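Local coordinates for protein Ala-tRNApro hydrolase ProX (Aeropyrum pernix, PDB 1WDV) that probably acts as a trans-editing aminoacyl-tRNA deacylase, hydrolysing the ester bond of alanine mischarged onto proline tRNA, at residues 92-97 against 126-131; 3-8 against 97-102; 15-20 against 131-136; 41-46 against 57-62; 47-52 against 80-85. All coordinates share one frame; numbering follows the deposited sequence.

Contact 1 (92-97 against 126-131)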
# COMPACT_ATOMS: atom_id res chain seq x y z
N GLY A 92 2.57 2.63 -12.53
CA GLY A 92 3.92 2.94 -12.97
C GLY A 92 4.97 2.30 -12.06
O GLY A 92 6.17 2.60 -12.18
N TYR A 93 4.55 1.44 -11.14
CA TYR A 93 5.49 0.76 -10.24
C TYR A 93 5.41 -0.75 -10.41
O TYR A 93 4.38 -1.28 -10.81
CB TYR A 93 5.18 1.11 -8.80
CG TYR A 93 5.39 2.58 -8.49
CD1 TYR A 93 4.32 3.48 -8.50
CD2 TYR A 93 6.65 3.05 -8.18
CE1 TYR A 93 4.52 4.83 -8.18
CE2 TYR A 93 6.85 4.38 -7.86
CZ TYR A 93 5.79 5.26 -7.86
OH TYR A 93 6.04 6.57 -7.50
N PRO A 94 6.49 -1.46 -10.07
CA PRO A 94 6.48 -2.91 -10.23
C PRO A 94 5.60 -3.66 -9.23
O PRO A 94 5.43 -3.23 -8.10
CB PRO A 94 7.96 -3.28 -10.15
CG PRO A 94 8.53 -2.24 -9.23
CD PRO A 94 7.82 -0.97 -9.67
N VAL A 95 5.04 -4.78 -9.69
CA VAL A 95 4.15 -5.61 -8.89
C VAL A 95 4.53 -5.71 -7.41
O VAL A 95 3.69 -5.47 -6.55
CB VAL A 95 4.07 -7.05 -9.49
CG1 VAL A 95 3.33 -7.98 -8.54
CG2 VAL A 95 3.38 -6.99 -10.85
N GLY A 96 5.78 -6.04 -7.12
CA GLY A 96 6.19 -6.15 -5.71
C GLY A 96 6.71 -4.89 -5.03
O GLY A 96 7.35 -4.96 -3.96
N GLY A 97 6.45 -3.73 -5.61
CA GLY A 97 6.95 -2.52 -4.99
C GLY A 97 6.01 -1.34 -5.03
O GLY A 97 6.46 -0.19 -4.90
N GLY A 126 8.54 1.44 -4.06
CA GLY A 126 8.70 1.96 -5.42
C GLY A 126 9.54 1.09 -6.35
O GLY A 126 9.58 1.32 -7.57
N ARG A 127 10.23 0.11 -5.77
CA ARG A 127 11.07 -0.85 -6.50
C ARG A 127 10.85 -2.19 -5.81
O ARG A 127 10.49 -2.23 -4.63
CB ARG A 127 12.55 -0.47 -6.41
CG ARG A 127 12.91 0.90 -6.96
CD ARG A 127 12.78 0.95 -8.48
NE ARG A 127 13.20 2.26 -9.01
CZ ARG A 127 13.07 2.64 -10.28
NH1 ARG A 127 12.54 1.82 -11.18
NH2 ARG A 127 13.47 3.85 -10.65
N GLU A 128 11.08 -3.28 -6.53
CA GLU A 128 10.90 -4.62 -6.00
C GLU A 128 11.74 -4.89 -4.76
O GLU A 128 11.37 -5.70 -3.91
CB GLU A 128 11.25 -5.66 -7.07
CG GLU A 128 10.21 -5.83 -8.17
CD GLU A 128 8.97 -6.58 -7.70
OE1 GLU A 128 9.04 -7.24 -6.64
OE2 GLU A 128 7.93 -6.53 -8.41
N ASN A 129 12.90 -4.23 -4.67
CA ASN A 129 13.80 -4.44 -3.54
C ASN A 129 13.77 -3.35 -2.47
O ASN A 129 14.65 -3.30 -1.60
CB ASN A 129 15.24 -4.57 -4.07
CG ASN A 129 15.80 -3.26 -4.58
OD1 ASN A 129 15.06 -2.33 -4.90
ND2 ASN A 129 17.12 -3.18 -4.70
N ALA A 130 12.77 -2.47 -2.51
CA ALA A 130 12.75 -1.40 -1.52
C ALA A 130 11.46 -1.41 -0.74
O ALA A 130 10.39 -1.59 -1.31
CB ALA A 130 12.92 -0.02 -2.21
N LEU A 131 11.59 -1.27 0.57
CA LEU A 131 10.45 -1.19 1.45
C LEU A 131 10.37 0.22 2.06
O LEU A 131 11.38 0.80 2.44
CB LEU A 131 10.57 -2.23 2.56
CG LEU A 131 10.52 -3.67 2.03
CD1 LEU A 131 11.20 -4.59 3.04
CD2 LEU A 131 9.08 -4.10 1.82
O HOH W 1 8.56 -3.43 -1.83
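The carboxylate of Glu128 reaches across to the loop 92-97 and takes the amide of Gly96, with Gly96 N to Glu128 OE2 at only 2.6 Å. The N-H comes from above the carboxylate plane, and the bond is moderately straight. A bend at chi2 (-74°) folds the Glu128 chain back over the loop, so that its CG rests near Pro94 CB. A second bond runs from Gly126 N to Gly97 O (2.8 Å), in the carbonyl plane. Between these two bonds there is no room for side chains on the loop: a CB on Gly96 would strike Glu128 OE1, and one on Gly97 would run into Arg127 O. Gly97 instead brings its CA to 3.6 Å from Arg127 O. Tyr93 closes the buried end, the edge of its ring meeting Gly126 O in plane (CD2 to O 3.5 Å), while its hydroxyl bonds to Ala102 O. Pro94 packs beside it, CD against the same Gly126 O.

The other side is loose. The first side-chain bond of Arg127 points away from the loop, and the residue is exposed; Val95 is exposed too and barely grazes Glu128, and a water bridges the segments, donating to Gly96 O (2.9 Å) and Ala130 O (2.6 Å). Arg127 to Ala130 form a type I beta turn, closed by Ala130 N to Arg127 O, which leads into strand 130-134. The loop opposite reads Gly96-Gly97-Val98-Pro99-Pro100, consistent with the GXXXP loop of the aminoacyl-tRNA editing domain.

Contact 2 (3-8 against 97-102)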
# COMPACT_ATOMS: atom_id res chain seq x y z
N GLU A 3 12.75 7.06 -6.92
CA GLU A 3 12.96 8.54 -6.95
C GLU A 3 11.70 9.29 -6.55
O GLU A 3 11.76 10.18 -5.71
CB GLU A 3 13.40 8.99 -8.36
CG GLU A 3 12.37 8.73 -9.46
CD GLU A 3 12.89 9.06 -10.86
OE1 GLU A 3 13.90 8.45 -11.28
OE2 GLU A 3 12.29 9.93 -11.54
N LYS A 4 10.57 8.93 -7.15
CA LYS A 4 9.32 9.62 -6.84
C LYS A 4 8.93 9.47 -5.37
O LYS A 4 8.45 10.42 -4.77
CB LYS A 4 8.17 9.09 -7.72
CG LYS A 4 8.39 9.27 -9.23
CD LYS A 4 7.07 9.08 -10.01
CE LYS A 4 7.32 9.22 -11.51
NZ LYS A 4 6.09 9.62 -12.26
N VAL A 5 9.12 8.28 -4.80
CA VAL A 5 8.75 8.08 -3.41
C VAL A 5 9.66 8.90 -2.51
O VAL A 5 9.18 9.55 -1.59
CB VAL A 5 8.83 6.57 -3.03
CG1 VAL A 5 8.56 6.38 -1.56
CG2 VAL A 5 7.83 5.82 -3.86
N GLU A 6 10.97 8.87 -2.78
CA GLU A 6 11.92 9.66 -1.98
C GLU A 6 11.61 11.15 -2.07
O GLU A 6 11.66 11.87 -1.07
CB GLU A 6 13.36 9.39 -2.43
CG GLU A 6 13.90 8.03 -2.02
CD GLU A 6 15.24 7.67 -2.68
OE1 GLU A 6 16.25 8.37 -2.41
OE2 GLU A 6 15.27 6.69 -3.47
N GLU A 7 11.30 11.61 -3.28
CA GLU A 7 10.97 13.02 -3.52
C GLU A 7 9.66 13.40 -2.79
O GLU A 7 9.50 14.53 -2.34
CB GLU A 7 10.82 13.30 -5.04
CG GLU A 7 12.07 13.04 -5.92
CD GLU A 7 11.76 13.10 -7.44
OE1 GLU A 7 10.85 12.38 -7.93
OE2 GLU A 7 12.43 13.87 -8.17
N TRP A 8 8.74 12.45 -2.66
CA TRP A 8 7.47 12.71 -2.01
C TRP A 8 7.71 12.95 -0.52
O TRP A 8 7.15 13.87 0.07
CB TRP A 8 6.52 11.52 -2.23
CG TRP A 8 5.11 11.75 -1.77
CD1 TRP A 8 4.06 12.19 -2.53
CD2 TRP A 8 4.59 11.57 -0.44
NE1 TRP A 8 2.92 12.29 -1.76
CE2 TRP A 8 3.22 11.92 -0.48
CE3 TRP A 8 5.15 11.14 0.77
CZ2 TRP A 8 2.40 11.86 0.66
CZ3 TRP A 8 4.33 11.08 1.90
CH2 TRP A 8 2.97 11.44 1.83
N GLY A 97 6.45 -3.73 -5.61
CA GLY A 97 6.95 -2.52 -4.99
C GLY A 97 6.01 -1.34 -5.03
O GLY A 97 6.46 -0.19 -4.90
N VAL A 98 4.71 -1.59 -5.18
CA VAL A 98 3.73 -0.50 -5.26
C VAL A 98 3.68 0.28 -3.96
O VAL A 98 3.36 -0.28 -2.93
CB VAL A 98 2.32 -1.05 -5.58
CG1 VAL A 98 1.28 0.08 -5.71
CG2 VAL A 98 2.38 -1.82 -6.91
N PRO A 99 4.01 1.58 -4.00
CA PRO A 99 3.99 2.42 -2.80
C PRO A 99 2.59 2.97 -2.52
O PRO A 99 1.74 2.98 -3.39
CB PRO A 99 4.97 3.53 -3.14
CG PRO A 99 4.68 3.73 -4.65
CD PRO A 99 4.48 2.33 -5.18
N PRO A 100 2.35 3.44 -1.28
CA PRO A 100 1.04 4.00 -0.92
C PRO A 100 0.99 5.52 -1.18
O PRO A 100 -0.02 6.18 -0.92
CB PRO A 100 0.93 3.65 0.57
CG PRO A 100 2.34 3.81 1.04
CD PRO A 100 3.16 3.15 -0.07
N VAL A 101 2.08 6.07 -1.68
CA VAL A 101 2.16 7.49 -2.00
C VAL A 101 2.87 7.64 -3.34
O VAL A 101 3.46 6.68 -3.85
CB VAL A 101 2.95 8.28 -0.93
CG1 VAL A 101 2.24 8.20 0.42
CG2 VAL A 101 4.40 7.75 -0.82
N ALA A 102 2.80 8.85 -3.90
CA ALA A 102 3.44 9.15 -5.18
C ALA A 102 2.89 8.31 -6.34
O ALA A 102 3.61 7.97 -7.31
CB ALA A 102 4.96 8.99 -5.05
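Val101 is the bump that sits on the flat indole of Trp8. Its CB stands over the centre of the ring system, and CG1 lies 3.6 Å from the centroid of the six-membered ring, 13° off the normal, a CH-pi contact over the face. CG2 spreads toward the ring fusion, with Trp8 CD2 at 3.8 Å, so the branched side chain straddles the indole at about a right angle. Trp8 presents that face because its CG is anti to the backbone N (chi1 -172°). The backbone of Ala102 continues along the same face, its N 3.8 Å from Trp8 CD1. The first turn of helix 4-12 thus offers Lys4, Val5 and Trp8 to the non-regular loop that leads toward strand 108-112, a helix-on-loop packing held by apolar shape. The methyl of Ala102 sits in the notch between these residues, with CB 3.8 Å from Lys4 O and 4.1 Å from Trp8 CB. Val5 extends the seam: its CG2 presses obliquely on Pro99 CB at 3.7 Å. The Trp8 ring also meets that of Trp16. An alanine at Trp8 would remove the indole plate and would probably leave Val101 poorly packed, disturbing the meeting with Trp16 as well. Leu139 of helix 136-143 also touches Val101, while Ala142 of that helix touches Trp8.

Contact 3 (15-20 against 131-136); sequences TWRLLI and LLEFSP
Two residue pairs exchange backbone bonds across the strands. Leu19 and Leu131 exchange two straight bonds, Leu19 N to Leu131 O and Leu131 N to Leu19 O, each 2.8 Å. Glu133 N gives to Arg17 O almost along the C=O axis (2.8 Å), and the return bond from Arg17 N to Glu133 O is longer at 3.2 Å. Leu18 and Leu132 form the non-hydrogen-bonded pair between them. This is the antiparallel joining of strand 17-20, outermost in a three-stranded sheet, to its central strand 130-134. On the Arg17 and Glu133 face the side chains lie alongside one another as a salt bridge: Arg17 NH2 meets the syn lone pair of Glu133 OE1 at 3.0 Å, the guanidinium and carboxylate planes 26° apart, while the bond from NE to OE2 is weak. A water 2.6 Å from Glu133 OE2 is placed to donate to it and also to Thr15 O, though it has more acceptors in reach than protons. Trp16 lies just before the strand, its ring laid over the CB of Phe134, which is 3.4 Å from Trp16 CD2 and above the centre of the indole. Trp16 NE1 donates to Glu138 OE1, and Ser135 OG, at an N-cap, bonds to Glu138 N. An alanine at Trp16 would remove the indole, and losing its cover over Phe134 CB and its bond to Glu138 would probably loosen the start of helix 136-143.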
# COMPACT_ATOMS: atom_id res chain seq x y z
N THR A 15 9.69 11.80 8.11
CA THR A 15 10.84 11.01 8.54
C THR A 15 10.87 9.59 7.98
O THR A 15 11.74 8.79 8.36
CB THR A 15 10.94 10.93 10.10
OG1 THR A 15 9.83 10.18 10.64
CG2 THR A 15 10.92 12.33 10.72
N TRP A 16 9.96 9.29 7.06
CA TRP A 16 9.88 7.95 6.46
C TRP A 16 11.19 7.61 5.76
O TRP A 16 11.90 8.49 5.28
CB TRP A 16 8.73 7.87 5.46
CG TRP A 16 7.41 8.21 6.05
CD1 TRP A 16 7.11 8.51 7.35
CD2 TRP A 16 6.19 8.27 5.33
NE1 TRP A 16 5.75 8.74 7.48
CE2 TRP A 16 5.17 8.60 6.25
CE3 TRP A 16 5.85 8.05 3.99
CZ2 TRP A 16 3.83 8.74 5.88
CZ3 TRP A 16 4.53 8.18 3.61
CH2 TRP A 16 3.53 8.53 4.55
N ARG A 17 11.49 6.32 5.67
CA ARG A 17 12.75 5.88 5.08
C ARG A 17 12.55 4.73 4.12
O ARG A 17 11.60 3.97 4.26
CB ARG A 17 13.69 5.35 6.17
CG ARG A 17 13.92 6.23 7.36
CD ARG A 17 15.08 5.64 8.19
NE ARG A 17 14.81 4.28 8.63
CZ ARG A 17 15.64 3.57 9.38
NH1 ARG A 17 16.79 4.11 9.78
NH2 ARG A 17 15.33 2.33 9.75
N LEU A 18 13.46 4.59 3.16
CA LEU A 18 13.42 3.44 2.25
C LEU A 18 14.48 2.44 2.72
O LEU A 18 15.65 2.81 2.92
CB LEU A 18 13.73 3.84 0.80
CG LEU A 18 12.64 4.53 -0.03
CD1 LEU A 18 13.19 4.73 -1.43
CD2 LEU A 18 11.36 3.67 -0.07
N LEU A 19 14.07 1.20 2.94
CA LEU A 19 14.99 0.16 3.38
C LEU A 19 15.20 -0.73 2.16
O LEU A 19 14.25 -1.02 1.43
CB LEU A 19 14.40 -0.63 4.54
CG LEU A 19 14.12 0.19 5.81
CD1 LEU A 19 13.62 -0.76 6.87
CD2 LEU A 19 15.37 0.96 6.29
N ILE A 20 16.44 -1.15 1.94
CA ILE A 20 16.73 -1.95 0.75
C ILE A 20 17.05 -3.40 1.04
O ILE A 20 17.88 -3.69 1.88
CB ILE A 20 17.96 -1.35 0.02
CG1 ILE A 20 17.78 0.16 -0.14
CG2 ILE A 20 18.17 -2.04 -1.31
CD1 ILE A 20 16.51 0.55 -0.89
N LEU A 131 11.59 -1.27 0.57
CA LEU A 131 10.45 -1.19 1.45
C LEU A 131 10.37 0.22 2.06
O LEU A 131 11.38 0.80 2.44
CB LEU A 131 10.57 -2.23 2.56
CG LEU A 131 10.52 -3.67 2.03
CD1 LEU A 131 11.20 -4.59 3.04
CD2 LEU A 131 9.08 -4.10 1.82
N LEU A 132 9.16 0.76 2.15
CA LEU A 132 8.98 2.09 2.74
C LEU A 132 8.59 1.94 4.20
O LEU A 132 7.54 1.37 4.51
CB LEU A 132 7.86 2.84 2.02
CG LEU A 132 7.41 4.18 2.62
CD1 LEU A 132 8.55 5.18 2.52
CD2 LEU A 132 6.17 4.69 1.87
N GLU A 133 9.43 2.45 5.10
CA GLU A 133 9.15 2.40 6.52
C GLU A 133 8.36 3.67 6.81
O GLU A 133 8.90 4.79 6.62
CB GLU A 133 10.45 2.40 7.31
CG GLU A 133 10.27 2.49 8.81
CD GLU A 133 11.62 2.75 9.47
OE1 GLU A 133 12.37 1.78 9.69
OE2 GLU A 133 11.95 3.92 9.71
N PHE A 134 7.11 3.52 7.24
CA PHE A 134 6.26 4.69 7.50
C PHE A 134 5.23 4.50 8.62
O PHE A 134 5.00 3.40 9.10
CB PHE A 134 5.53 5.10 6.20
CG PHE A 134 4.39 4.17 5.80
CD1 PHE A 134 3.06 4.47 6.15
CD2 PHE A 134 4.64 3.02 5.03
CE1 PHE A 134 2.02 3.63 5.75
CE2 PHE A 134 3.60 2.18 4.62
CZ PHE A 134 2.27 2.49 4.98
N SER A 135 4.60 5.59 9.01
CA SER A 135 3.57 5.57 10.05
C SER A 135 2.21 5.63 9.40
O SER A 135 1.94 6.55 8.64
CB SER A 135 3.71 6.81 10.94
OG SER A 135 2.46 7.08 11.59
N PRO A 136 1.33 4.66 9.68
CA PRO A 136 -0.01 4.64 9.10
C PRO A 136 -0.76 5.94 9.41
O PRO A 136 -1.37 6.54 8.53
CB PRO A 136 -0.65 3.43 9.76
CG PRO A 136 0.52 2.46 9.84
CD PRO A 136 1.65 3.37 10.34
O HOH W 2 10.60 6.06 9.32

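Contact 4 (41-46 against 57-62)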
# COMPACT_ATOMS: atom_id res chain seq x y z
N GLU A 41 2.93 -6.28 10.06
CA GLU A 41 3.69 -5.03 9.90
C GLU A 41 4.23 -4.81 8.49
O GLU A 41 4.85 -3.77 8.22
CB GLU A 41 4.84 -4.97 10.90
CG GLU A 41 4.28 -4.84 12.30
CD GLU A 41 5.27 -5.26 13.36
OE1 GLU A 41 5.96 -4.39 13.94
OE2 GLU A 41 5.35 -6.48 13.64
N ILE A 42 4.05 -5.80 7.62
CA ILE A 42 4.45 -5.68 6.21
C ILE A 42 3.13 -5.38 5.49
O ILE A 42 2.27 -6.27 5.37
CB ILE A 42 5.00 -6.99 5.64
CG1 ILE A 42 6.18 -7.48 6.49
CG2 ILE A 42 5.41 -6.79 4.18
CD1 ILE A 42 7.42 -6.50 6.60
N VAL A 43 2.94 -4.17 5.01
CA VAL A 43 1.65 -3.86 4.41
C VAL A 43 1.68 -3.90 2.90
O VAL A 43 2.69 -3.55 2.28
CB VAL A 43 1.14 -2.48 4.86
CG1 VAL A 43 0.89 -2.50 6.36
CG2 VAL A 43 2.17 -1.39 4.53
N LYS A 44 0.58 -4.34 2.31
CA LYS A 44 0.54 -4.38 0.86
C LYS A 44 -0.42 -3.32 0.35
O LYS A 44 -1.43 -3.06 0.99
CB LYS A 44 0.15 -5.77 0.37
CG LYS A 44 -0.97 -6.42 1.13
CD LYS A 44 -0.73 -7.93 1.18
CE LYS A 44 -1.90 -8.70 1.79
NZ LYS A 44 -1.75 -10.17 1.55
N THR A 45 -0.04 -2.69 -0.75
CA THR A 45 -0.84 -1.67 -1.43
C THR A 45 -1.50 -2.43 -2.56
O THR A 45 -0.84 -2.77 -3.54
CB THR A 45 0.04 -0.56 -2.06
OG1 THR A 45 0.84 0.06 -1.05
CG2 THR A 45 -0.83 0.52 -2.67
N LEU A 46 -2.78 -2.73 -2.41
CA LEU A 46 -3.50 -3.47 -3.43
C LEU A 46 -4.28 -2.55 -4.34
O LEU A 46 -5.02 -1.71 -3.86
CB LEU A 46 -4.50 -4.43 -2.78
CG LEU A 46 -3.89 -5.41 -1.78
CD1 LEU A 46 -5.03 -6.23 -1.11
CD2 LEU A 46 -2.88 -6.31 -2.50
N ALA A 57 -6.12 2.39 -4.21
CA ALA A 57 -4.91 1.76 -3.67
C ALA A 57 -5.36 1.49 -2.23
O ALA A 57 -5.67 2.42 -1.50
CB ALA A 57 -3.73 2.72 -3.70
N VAL A 58 -5.38 0.22 -1.85
CA VAL A 58 -5.89 -0.18 -0.54
C VAL A 58 -4.76 -0.83 0.26
O VAL A 58 -4.24 -1.88 -0.12
CB VAL A 58 -7.06 -1.20 -0.76
CG1 VAL A 58 -7.75 -1.51 0.59
CG2 VAL A 58 -8.07 -0.59 -1.77
N VAL A 59 -4.40 -0.20 1.38
CA VAL A 59 -3.32 -0.68 2.22
C VAL A 59 -3.84 -1.54 3.35
O VAL A 59 -4.62 -1.07 4.19
CB VAL A 59 -2.53 0.52 2.82
CG1 VAL A 59 -1.36 0.01 3.60
CG2 VAL A 59 -2.04 1.44 1.68
N ILE A 60 -3.41 -2.81 3.35
CA ILE A 60 -3.85 -3.76 4.37
C ILE A 60 -2.68 -4.52 4.98
O ILE A 60 -1.57 -4.53 4.43
CB ILE A 60 -4.87 -4.80 3.80
CG1 ILE A 60 -4.18 -5.74 2.81
CG2 ILE A 60 -6.04 -4.07 3.07
CD1 ILE A 60 -5.08 -6.95 2.39
N PRO A 61 -2.89 -5.12 6.17
CA PRO A 61 -1.86 -5.90 6.87
C PRO A 61 -1.43 -7.08 6.00
O PRO A 61 -2.24 -7.65 5.28
CB PRO A 61 -2.57 -6.39 8.13
CG PRO A 61 -3.67 -5.41 8.31
CD PRO A 61 -4.15 -5.10 6.93
N GLY A 62 -0.17 -7.46 6.11
CA GLY A 62 0.36 -8.53 5.28
C GLY A 62 -0.21 -9.90 5.52
O GLY A 62 -0.12 -10.77 4.61
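The flat groups that meet here are peptide units, and the four bonds across them use their planes differently. Lys44 N to Ile60 O and Ile60 N to Lys44 O run nearly along the C=O axes, at 3.0 and 3.1 Å. Val58 N reaches Leu46 O in the carbonyl plane, whereas Leu46 N, though straight at its hydrogen and 2.8 Å from Val58 O, stands above the plane of that carbonyl. Lys44 with Ile60 and Leu46 with Val58 are thus the hydrogen-bonded pairs, and Thr45 with Val59 is the non-hydrogen-bonded pair between them.

Side chains divide between the two faces. On one, Ile60 is wedged between its neighbours: its CD1 touches Leu46 CD1 at 3.6 Å, meeting it at about a right angle, and its CG1 lies 3.7 Å from Lys44 CG. The Lys44 chain leaves in the crowded position between N and C (chi1 43°), bends at chi2 and crosses Ile60 obliquely, taking CE past Pro61 O; NZ makes a weak bond to Lys64 O. On the other face Val43 CB meets Val59 CG1 at 3.7 Å, and Thr45 CG2 meets Ala57 CB at 3.8 Å. Thr45 OG1 is hydrogen-bonded to Val98 O. At Gly62 there is no room for a CB, which would clash with Ile42 O.

This hairpin of strands 43-50 and 55-61 lies near the centre of the mixed sheet. Strand 108-112 pairs with its 55-61 edge, strand 121-124 meets Val43, and helix 28-35 packs on Ile42.

Contact 5 (47-52 against 80-85)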
# COMPACT_ATOMS: atom_id res chain seq x y z
N ILE A 47 -4.14 -2.72 -5.65
CA ILE A 47 -4.91 -1.87 -6.54
C ILE A 47 -6.27 -2.52 -6.81
O ILE A 47 -6.35 -3.71 -7.20
CB ILE A 47 -4.15 -1.62 -7.86
CG1 ILE A 47 -2.78 -0.99 -7.56
CG2 ILE A 47 -4.96 -0.72 -8.79
CD1 ILE A 47 -2.84 0.38 -6.82
N VAL A 48 -7.33 -1.75 -6.62
CA VAL A 48 -8.69 -2.24 -6.81
C VAL A 48 -9.38 -1.37 -7.86
O VAL A 48 -9.19 -0.15 -7.88
CB VAL A 48 -9.45 -2.17 -5.46
CG1 VAL A 48 -10.92 -2.56 -5.62
CG2 VAL A 48 -8.76 -3.13 -4.47
N LEU A 49 -10.17 -2.00 -8.72
CA LEU A 49 -10.85 -1.29 -9.80
C LEU A 49 -12.35 -1.38 -9.70
O LEU A 49 -12.87 -2.46 -9.44
CB LEU A 49 -10.45 -1.89 -11.14
CG LEU A 49 -8.94 -2.06 -11.36
CD1 LEU A 49 -8.73 -2.78 -12.70
CD2 LEU A 49 -8.26 -0.70 -11.37
N ASP A 50 -13.08 -0.28 -9.92
CA ASP A 50 -14.52 -0.42 -9.94
C ASP A 50 -14.93 -0.53 -11.42
O ASP A 50 -14.08 -0.49 -12.31
CB ASP A 50 -15.24 0.74 -9.19
CG ASP A 50 -15.05 2.12 -9.82
OD1 ASP A 50 -14.97 2.23 -11.06
OD2 ASP A 50 -15.02 3.12 -9.04
N ASN A 51 -16.21 -0.71 -11.69
CA ASN A 51 -16.62 -0.85 -13.09
C ASN A 51 -16.90 0.44 -13.85
O ASN A 51 -17.53 0.41 -14.92
CB ASN A 51 -17.82 -1.79 -13.17
CG ASN A 51 -19.08 -1.19 -12.55
OD1 ASN A 51 -19.03 -0.16 -11.88
ND2 ASN A 51 -20.20 -1.84 -12.79
N ALA A 52 -16.42 1.58 -13.34
CA ALA A 52 -16.63 2.85 -14.00
C ALA A 52 -15.35 3.68 -14.10
O ALA A 52 -15.39 4.90 -14.00
CB ALA A 52 -17.72 3.66 -13.28
N ARG A 80 -13.20 -5.12 -8.28
CA ARG A 80 -12.39 -6.33 -8.42
C ARG A 80 -10.95 -5.92 -8.22
O ARG A 80 -10.62 -4.74 -8.23
CB ARG A 80 -12.54 -6.97 -9.81
CG ARG A 80 -11.91 -6.18 -10.97
CD ARG A 80 -11.92 -7.05 -12.23
NE ARG A 80 -11.55 -6.33 -13.45
CZ ARG A 80 -10.31 -6.06 -13.84
NH1 ARG A 80 -9.28 -6.43 -13.11
NH2 ARG A 80 -10.09 -5.41 -15.00
N LEU A 81 -10.08 -6.92 -8.03
CA LEU A 81 -8.66 -6.65 -7.90
C LEU A 81 -8.12 -6.41 -9.29
O LEU A 81 -8.55 -7.09 -10.23
CB LEU A 81 -7.92 -7.87 -7.35
CG LEU A 81 -8.17 -8.16 -5.89
CD1 LEU A 81 -7.70 -9.59 -5.58
CD2 LEU A 81 -7.43 -7.11 -5.05
N ALA A 82 -7.23 -5.44 -9.41
CA ALA A 82 -6.54 -5.19 -10.68
C ALA A 82 -5.62 -6.39 -10.85
O ALA A 82 -5.05 -6.90 -9.87
CB ALA A 82 -5.68 -3.94 -10.59
N ARG A 83 -5.47 -6.85 -12.09
CA ARG A 83 -4.55 -7.95 -12.38
C ARG A 83 -3.13 -7.37 -12.40
O ARG A 83 -2.95 -6.16 -12.55
CB ARG A 83 -4.95 -8.61 -13.70
CG ARG A 83 -6.30 -9.32 -13.52
CD ARG A 83 -6.77 -10.06 -14.74
NE ARG A 83 -7.00 -9.16 -15.84
CZ ARG A 83 -8.19 -8.65 -16.18
NH1 ARG A 83 -9.31 -8.95 -15.51
NH2 ARG A 83 -8.24 -7.81 -17.20
N ALA A 84 -2.12 -8.21 -12.25
CA ALA A 84 -0.73 -7.71 -12.20
C ALA A 84 -0.29 -6.76 -13.31
O ALA A 84 0.43 -5.79 -13.05
CB ALA A 84 0.25 -8.89 -12.08
N ASN A 85 -0.70 -7.03 -14.55
CA ASN A 85 -0.33 -6.16 -15.65
C ASN A 85 -1.02 -4.81 -15.47
O ASN A 85 -0.46 -3.77 -15.81
CB ASN A 85 -0.73 -6.81 -16.99
CG ASN A 85 -2.23 -6.99 -17.11
OD1 ASN A 85 -2.87 -7.56 -16.24
ND2 ASN A 85 -2.79 -6.53 -18.23
O HOH W 3 -4.40 -5.83 -7.28
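Ile47 O is gripped twice: Ala82 N donates to it at 2.9 Å in a straight bond from above the carbonyl plane, and a water donates a second hydrogen bond to it at the same length. That water also donates to Ala82 O, so it clasps both segments where the strand pairing runs out. Further along, Leu49 and Arg80 form a hydrogen-bonded pair, with Leu49 N to Arg80 O at 2.8 Å nearly along the C=O axis and Arg80 N to Leu49 O at 2.9 Å.

Their side chains lie alongside one another, pointing the same way. Leu49 CD1 rests over one face of the Arg80 guanidinium, offset toward its rim and 3.7 Å from Arg80 NH1, while Arg83 NH1 stands over the opposite face. Arg80 NH1 also donates to Leu81 O (3.0 Å) and makes a salt bridge to Glu86, two bonds that fix the rotation of the guanidinium. The methyl of Ala82 fits between Ile47 CG2 and Leu49 CG, each 3.8 Å from its CB. Asp50 OD1 accepts from Ala52 N, an Asx turn leading out of strand 43-50. Antiparallel pairing of this kind adds strand 79-81 as the outermost strand of the mixed sheet, just ahead of the N-cap of helix 84-91.

Overall arrangement
Contact 4 is the buried one, close to the middle of the chain, and contact 5 continues its strand 43-50 outward to the sheet's edge, where the guanidinium of Arg80 joins the aliphatic packing. Contact 3 belongs to the other sheet, about 26 Å from contact 5 between centres and across the middle of the chain from it. Contacts 1 and 3 share Leu131 on strand 130-134, yet contact 1 joins two largely irregular segments by one backbone bond and one to a carboxylate. Contact 2 is mainly apolar packing, sharing Gly97 with contact 1. Its loop links the rest: Ala102 receives Tyr93, Val101 meets Trp16, and Val98 O accepts a hydrogen bond from Thr45 OG1 in contact 4.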